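Local atomic coordinates of hypothetical protein (Bacillus cereus, PDB entry 1T06), a protein that is of unknown function but, as a member of the AlkD-like DNA alkylation repair family, probably takes part in the repair of alkylated DNA. Residues I46-E51 / D73-S78; L123-G128 / H162-T167. One frame throughout, in Å; residues are numbered along the deposited sequence.

Contact 1. Residues I46-E51 / D73-S78; sequences IKLNQE and DPKAMS
Gln50 lays one face of its carboxamide over the Met77 side chain. Met77 CG sits 3.6 Å from both Gln50 NE2 and Gln50 OE1, above the amide plane, while Met77 SD approaches more obliquely, 3.7 Å from Gln50 NE2; the two chains cross at about a right angle. The Gln50 chain leaves the backbone with CG opposite N (chi1 -170°) and then bends at chi2, turning its carbonyl toward the other segment. There Gln50 OE1 accepts the backbone N-H of Asp73, with N to OE1 2.8 Å and an N-H...O angle of 172°. The donor lies nearly on the extension of the C=O bond. The other end of the amide, NE2, is hydrogen-bonded to Glu54 one turn further along helix 50-58, so both polar ends of the group are engaged and its rotation is fixed.

Nearer the surface, Leu48 CD1 lies 4.2 Å from Lys75 NZ, the two side chains crossing at about a right angle; the ammonium also lies by the Asp73 carboxylate, whose placing is less sure. Trp85 of helix 79-87 touches both Gln50 and Met77, and Asn49, at the N-cap of helix 50-58, caps Leu52 N. The contact thus joins the start of one helix to the turn between the next two, 62-71 and 79-87. Its chemistry is divided: one straight side-chain-to-backbone bond ties the connection at Asp73 to helix 50-58, whereas the flat pi face of the same amide offers a surface for the methionine.

Contact 2. Residues L123-G128 / H162-T167; sequences LKMSAG and HSPERT
Pro164 meets Met125 edge-on at the start of helix 165-181: Pro164 CG is 3.9 Å from the methyl carbon Met125 CE, and the two side chains cross at about a right angle. Met125 gets there by a bend at chi3 (-65°), which turns CE toward the CG-CD edge of the proline ring. Pro164 holds the N-cap position, and its ring also touches Glu122.

Two residues on, Arg166 contributes the base of its side chain. Arg166 CB lies 4.3 Å from Leu123 CD1, whereas the guanidinium end leads away to a cation-pi contact with Tyr92. Ser126 OG lies beside the Arg166 carbonyl, 3.3 Å from Arg166 O and well off the C=O direction; the hydroxyl has its hydrogen-bonding partner in Asp96. The Arg166 N-H is taken by the carboxylate of Glu122, the first residue of helix 122-138.

Thr167 sits closest in backbone terms, its CA only 4.4 Å from Ser126 CA. Thr167 CG2 and Met125 CB are 3.9 Å apart, and Thr167 OG1 stands at the same 3.9 Å from Met125 CE. With OG1 placed opposite the carbonyl carbon (chi1 -53°), the hydroxyl can hydrogen-bond to the Glu122 carbonyl, while the methyl is left to pack on Met125.

The short side chains of Ser126 and Thr167 are consistent with so close an approach, and the helix packing with the HEAT-like array of AlkD relatives. Between the segments themselves the chemistry is van der Waals packing; the buried hydroxyls of Ser126 and Thr167 are satisfied by Asp96 and the Glu122 carbonyl. The Glu122 carboxylate, bonded to Arg166 N in the first turn of helix 165-181, would be expected to be stabilised by that positive helix end.

How the contacts relate
Contact 1 closes before contact 2 opens, so the two follow one another along the chain, with centres about 26 Å apart and nearest atoms about 12 Å apart. Contact 1 lies near the surface, about 18 Å from the centre of the chain, and ties helix 50-58 to the connection leading into helix 79-87. Contact 2, at about 11 Å from that centre, joins helices 122-138 and 165-181. Helix 79-87 reaches both regions: Trp85 touches contact 1, while Ile86 and Asp87 meet Lys124. Both belong to one mainly helical array, consistent with the HEAT-like superhelix of AlkD relatives, in which successive joints between helices and their connections build up the overall curvature.

Contact 1. Residues I46-E51 / D73-S78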
loop_
_atom_site.group_PDB
_atom_site.type_symbol
_atom_site.label_atom_id
_atom_site.label_comp_id
_atom_site.label_asym_id
_atom_site.label_seq_id
_atom_site.Cartn_x
_atom_site.Cartn_y
_atom_site.Cartn_z
ATOM N N ILE A 46 23.897 -2.795 5.717
ATOM C CA ILE A 46 24.689 -3.269 4.587
ATOM C C ILE A 46 24.605 -2.349 3.382
ATOM O O ILE A 46 23.516 -1.989 2.931
ATOM C CB ILE A 46 24.261 -4.699 4.155
ATOM C CG1 ILE A 46 24.494 -5.674 5.309
ATOM C CG2 ILE A 46 25.053 -5.144 2.931
ATOM C CD1 ILE A 46 23.934 -7.054 5.068
ATOM N N LYS A 47 25.770 -1.968 2.872
ATOM C CA LYS A 47 25.853 -1.108 1.699
ATOM C C LYS A 47 25.723 -2.019 0.476
ATOM O O LYS A 47 26.233 -3.139 0.493
ATOM C CB LYS A 47 27.204 -0.376 1.682
ATOM C CG LYS A 47 27.356 0.653 0.558
ATOM C CD LYS A 47 28.639 1.468 0.724
ATOM C CE LYS A 47 29.895 0.630 0.466
ATOM N NZ LYS A 47 30.041 0.239 -0.975
ATOM N N LEU A 48 25.036 -1.551 -0.569
ATOM C CA LEU A 48 24.861 -2.355 -1.778
ATOM C C LEU A 48 26.150 -3.110 -2.057
ATOM O O LEU A 48 27.216 -2.506 -2.209
ATOM C CB LEU A 48 24.516 -1.480 -2.986
ATOM C CG LEU A 48 23.337 -0.515 -2.831
ATOM C CD1 LEU A 48 22.952 0.028 -4.205
ATOM C CD2 LEU A 48 22.150 -1.232 -2.185
ATOM N N ASN A 49 26.049 -4.433 -2.106
ATOM C CA ASN A 49 27.198 -5.293 -2.352
ATOM C C ASN A 49 26.734 -6.382 -3.307
ATOM O O ASN A 49 26.009 -7.288 -2.907
ATOM C CB ASN A 49 27.658 -5.923 -1.034
ATOM C CG ASN A 49 28.991 -6.643 -1.156
ATOM O OD1 ASN A 49 29.326 -7.199 -2.203
ATOM N ND2 ASN A 49 29.752 -6.650 -0.067
ATOM N N GLN A 50 27.146 -6.292 -4.565
ATOM C CA GLN A 50 26.743 -7.275 -5.563
ATOM C C GLN A 50 27.368 -8.647 -5.305
ATOM O O GLN A 50 26.751 -9.679 -5.573
ATOM C CB GLN A 50 27.109 -6.767 -6.961
ATOM C CG GLN A 50 26.541 -7.583 -8.110
ATOM C CD GLN A 50 25.037 -7.704 -8.047
ATOM O OE1 GLN A 50 24.342 -6.773 -7.641
ATOM N NE2 GLN A 50 24.520 -8.853 -8.466
ATOM N N GLU A 51 28.588 -8.667 -4.782
ATOM C CA GLU A 51 29.235 -9.945 -4.501
ATOM C C GLU A 51 28.433 -10.694 -3.440
ATOM O O GLU A 51 28.119 -11.876 -3.608
ATOM C CB GLU A 51 30.679 -9.739 -4.020
ATOM C CG GLU A 51 31.634 -9.204 -5.084
ATOM C CD GLU A 51 31.165 -7.880 -5.695
ATOM O OE1 GLU A 51 30.901 -6.917 -4.934
ATOM O OE2 GLU A 51 31.064 -7.806 -6.943
ATOM N N ASP A 73 23.218 -4.500 -6.446
ATOM C CA ASP A 73 23.594 -3.242 -7.078
ATOM C C ASP A 73 23.143 -3.330 -8.535
ATOM O O ASP A 73 23.952 -3.570 -9.438
ATOM C CB ASP A 73 25.106 -3.036 -6.993
ATOM C CG ASP A 73 25.565 -1.839 -7.777
ATOM O OD1 ASP A 73 24.798 -0.854 -7.853
ATOM O OD2 ASP A 73 26.689 -1.880 -8.313
ATOM N N PRO A 74 21.831 -3.133 -8.774
ATOM C CA PRO A 74 21.179 -3.186 -10.088
ATOM C C PRO A 74 21.836 -2.394 -11.210
ATOM O O PRO A 74 21.783 -2.806 -12.371
ATOM C CB PRO A 74 19.755 -2.717 -9.787
ATOM C CG PRO A 74 19.934 -1.821 -8.607
ATOM C CD PRO A 74 20.901 -2.600 -7.763
ATOM N N LYS A 75 22.456 -1.266 -10.869
ATOM C CA LYS A 75 23.113 -0.448 -11.881
ATOM C C LYS A 75 24.356 -1.145 -12.430
ATOM O O LYS A 75 24.820 -0.827 -13.525
ATOM C CB LYS A 75 23.489 0.925 -11.311
ATOM C CG LYS A 75 24.439 0.894 -10.125
ATOM C CD LYS A 75 24.860 2.308 -9.743
ATOM C CE LYS A 75 25.760 2.326 -8.515
ATOM N NZ LYS A 75 25.031 1.940 -7.272
ATOM N N ALA A 76 24.881 -2.107 -11.675
ATOM C CA ALA A 76 26.068 -2.841 -12.097
ATOM C C ALA A 76 25.739 -4.190 -12.740
ATOM O O ALA A 76 26.633 -4.865 -13.251
ATOM C CB ALA A 76 26.996 -3.048 -10.909
ATOM N N MET A 77 24.466 -4.579 -12.715
ATOM C CA MET A 77 24.044 -5.859 -13.288
ATOM C C MET A 77 23.721 -5.733 -14.772
ATOM O O MET A 77 23.015 -4.815 -15.190
ATOM C CB MET A 77 22.819 -6.415 -12.533
ATOM C CG MET A 77 23.091 -6.819 -11.069
ATOM S SD MET A 77 21.625 -7.320 -10.103
ATOM C CE MET A 77 21.136 -8.771 -11.015
ATOM N N SER A 78 24.244 -6.663 -15.562
ATOM C CA SER A 78 24.019 -6.685 -17.009
ATOM C C SER A 78 22.844 -7.603 -17.333
ATOM O O SER A 78 22.368 -8.340 -16.470
ATOM C CB SER A 78 25.261 -7.216 -17.728
ATOM O OG SER A 78 25.460 -8.593 -17.437
#

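Contact 2. Residues L123-G128 / H162-T167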
loop_
_atom_site.group_PDB
_atom_site.type_symbol
_atom_site.label_atom_id
_atom_site.label_comp_id
_atom_site.label_asym_id
_atom_site.label_seq_id
_atom_site.Cartn_x
_atom_site.Cartn_y
_atom_site.Cartn_z
ATOM N N LEU A 123 7.046 -17.694 -15.663
ATOM C CA LEU A 123 7.700 -16.870 -14.655
ATOM C C LEU A 123 8.464 -15.694 -15.245
ATOM O O LEU A 123 8.465 -14.606 -14.670
ATOM C CB LEU A 123 8.618 -17.727 -13.776
ATOM C CG LEU A 123 7.901 -18.634 -12.764
ATOM C CD1 LEU A 123 7.070 -17.785 -11.824
ATOM C CD2 LEU A 123 7.004 -19.624 -13.487
ATOM N N LYS A 124 9.114 -15.894 -16.385
ATOM C CA LYS A 124 9.832 -14.788 -17.010
ATOM C C LYS A 124 8.834 -13.710 -17.388
ATOM O O LYS A 124 9.077 -12.525 -17.146
ATOM C CB LYS A 124 10.572 -15.239 -18.272
ATOM C CG LYS A 124 11.963 -15.796 -18.049
ATOM C CD LYS A 124 12.642 -16.017 -19.394
ATOM C CE LYS A 124 13.986 -16.692 -19.234
ATOM N NZ LYS A 124 14.643 -16.910 -20.557
ATOM N N MET A 125 7.712 -14.121 -17.989
ATOM C CA MET A 125 6.677 -13.174 -18.401
ATOM C C MET A 125 6.100 -12.463 -17.173
ATOM O O MET A 125 5.864 -11.249 -17.196
ATOM C CB MET A 125 5.565 -13.887 -19.193
ATOM C CG MET A 125 6.018 -14.402 -20.570
ATOM S SD MET A 125 4.681 -14.939 -21.708
ATOM C CE MET A 125 4.059 -16.301 -20.806
ATOM N N SER A 126 5.898 -13.218 -16.099
ATOM C CA SER A 126 5.363 -12.666 -14.858
ATOM C C SER A 126 6.310 -11.594 -14.308
ATOM O O SER A 126 5.874 -10.524 -13.867
ATOM C CB SER A 126 5.181 -13.784 -13.825
ATOM O OG SER A 126 4.591 -13.304 -12.629
ATOM N N ALA A 127 7.606 -11.882 -14.345
ATOM C CA ALA A 127 8.598 -10.934 -13.859
ATOM C C ALA A 127 8.589 -9.678 -14.722
ATOM O O ALA A 127 8.770 -8.569 -14.217
ATOM C CB ALA A 127 9.969 -11.569 -13.880
ATOM N N GLY A 128 8.370 -9.871 -16.025
ATOM C CA GLY A 128 8.336 -8.770 -16.981
ATOM C C GLY A 128 7.184 -7.807 -16.752
ATOM O O GLY A 128 7.377 -6.585 -16.706
ATOM N N HIS A 162 -6.191 -16.432 -21.040
ATOM C CA HIS A 162 -5.572 -17.644 -21.586
ATOM C C HIS A 162 -4.095 -17.783 -21.240
ATOM O O HIS A 162 -3.439 -18.726 -21.689
ATOM C CB HIS A 162 -5.718 -17.676 -23.104
ATOM C CG HIS A 162 -7.107 -17.402 -23.575
ATOM N ND1 HIS A 162 -7.656 -16.140 -23.571
ATOM C CD2 HIS A 162 -8.069 -18.231 -24.041
ATOM C CE1 HIS A 162 -8.897 -16.202 -24.017
ATOM N NE2 HIS A 162 -9.172 -17.460 -24.310
ATOM N N SER A 163 -3.586 -16.847 -20.443
ATOM C CA SER A 163 -2.185 -16.837 -20.048
ATOM C C SER A 163 -1.867 -17.827 -18.935
ATOM O O SER A 163 -2.769 -18.333 -18.270
ATOM C CB SER A 163 -1.791 -15.431 -19.577
ATOM O OG SER A 163 -1.988 -14.466 -20.594
ATOM N N PRO A 164 -0.569 -18.130 -18.736
ATOM C CA PRO A 164 -0.128 -19.055 -17.686
ATOM C C PRO A 164 -0.586 -18.434 -16.372
ATOM O O PRO A 164 -0.652 -17.210 -16.266
ATOM C CB PRO A 164 1.388 -19.042 -17.831
ATOM C CG PRO A 164 1.577 -18.856 -19.299
ATOM C CD PRO A 164 0.558 -17.772 -19.617
ATOM N N GLU A 165 -0.883 -19.262 -15.379
ATOM C CA GLU A 165 -1.381 -18.770 -14.096
ATOM C C GLU A 165 -0.642 -17.589 -13.494
ATOM O O GLU A 165 -1.229 -16.536 -13.268
ATOM C CB GLU A 165 -1.437 -19.903 -13.067
ATOM C CG GLU A 165 -2.320 -21.068 -13.473
ATOM C CD GLU A 165 -3.674 -20.623 -14.012
ATOM O OE1 GLU A 165 -4.397 -19.882 -13.301
ATOM O OE2 GLU A 165 -4.011 -21.019 -15.155
ATOM N N ARG A 166 0.641 -17.752 -13.227
ATOM C CA ARG A 166 1.395 -16.669 -12.630
ATOM C C ARG A 166 1.445 -15.414 -13.472
ATOM O O ARG A 166 1.472 -14.305 -12.944
ATOM C CB ARG A 166 2.797 -17.154 -12.283
ATOM C CG ARG A 166 2.792 -17.807 -10.939
ATOM C CD ARG A 166 2.287 -16.754 -9.994
ATOM N NE ARG A 166 1.395 -17.251 -8.969
ATOM C CZ ARG A 166 0.748 -16.459 -8.126
ATOM N NH1 ARG A 166 0.897 -15.140 -8.204
ATOM N NH2 ARG A 166 -0.036 -16.981 -7.200
ATOM N N THR A 167 1.432 -15.585 -14.786
ATOM C CA THR A 167 1.467 -14.446 -15.692
ATOM C C THR A 167 0.173 -13.633 -15.598
ATOM O O THR A 167 0.202 -12.403 -15.668
ATOM C CB THR A 167 1.681 -14.909 -17.130
ATOM O OG1 THR A 167 2.841 -15.750 -17.177
ATOM C CG2 THR A 167 1.892 -13.710 -18.045
#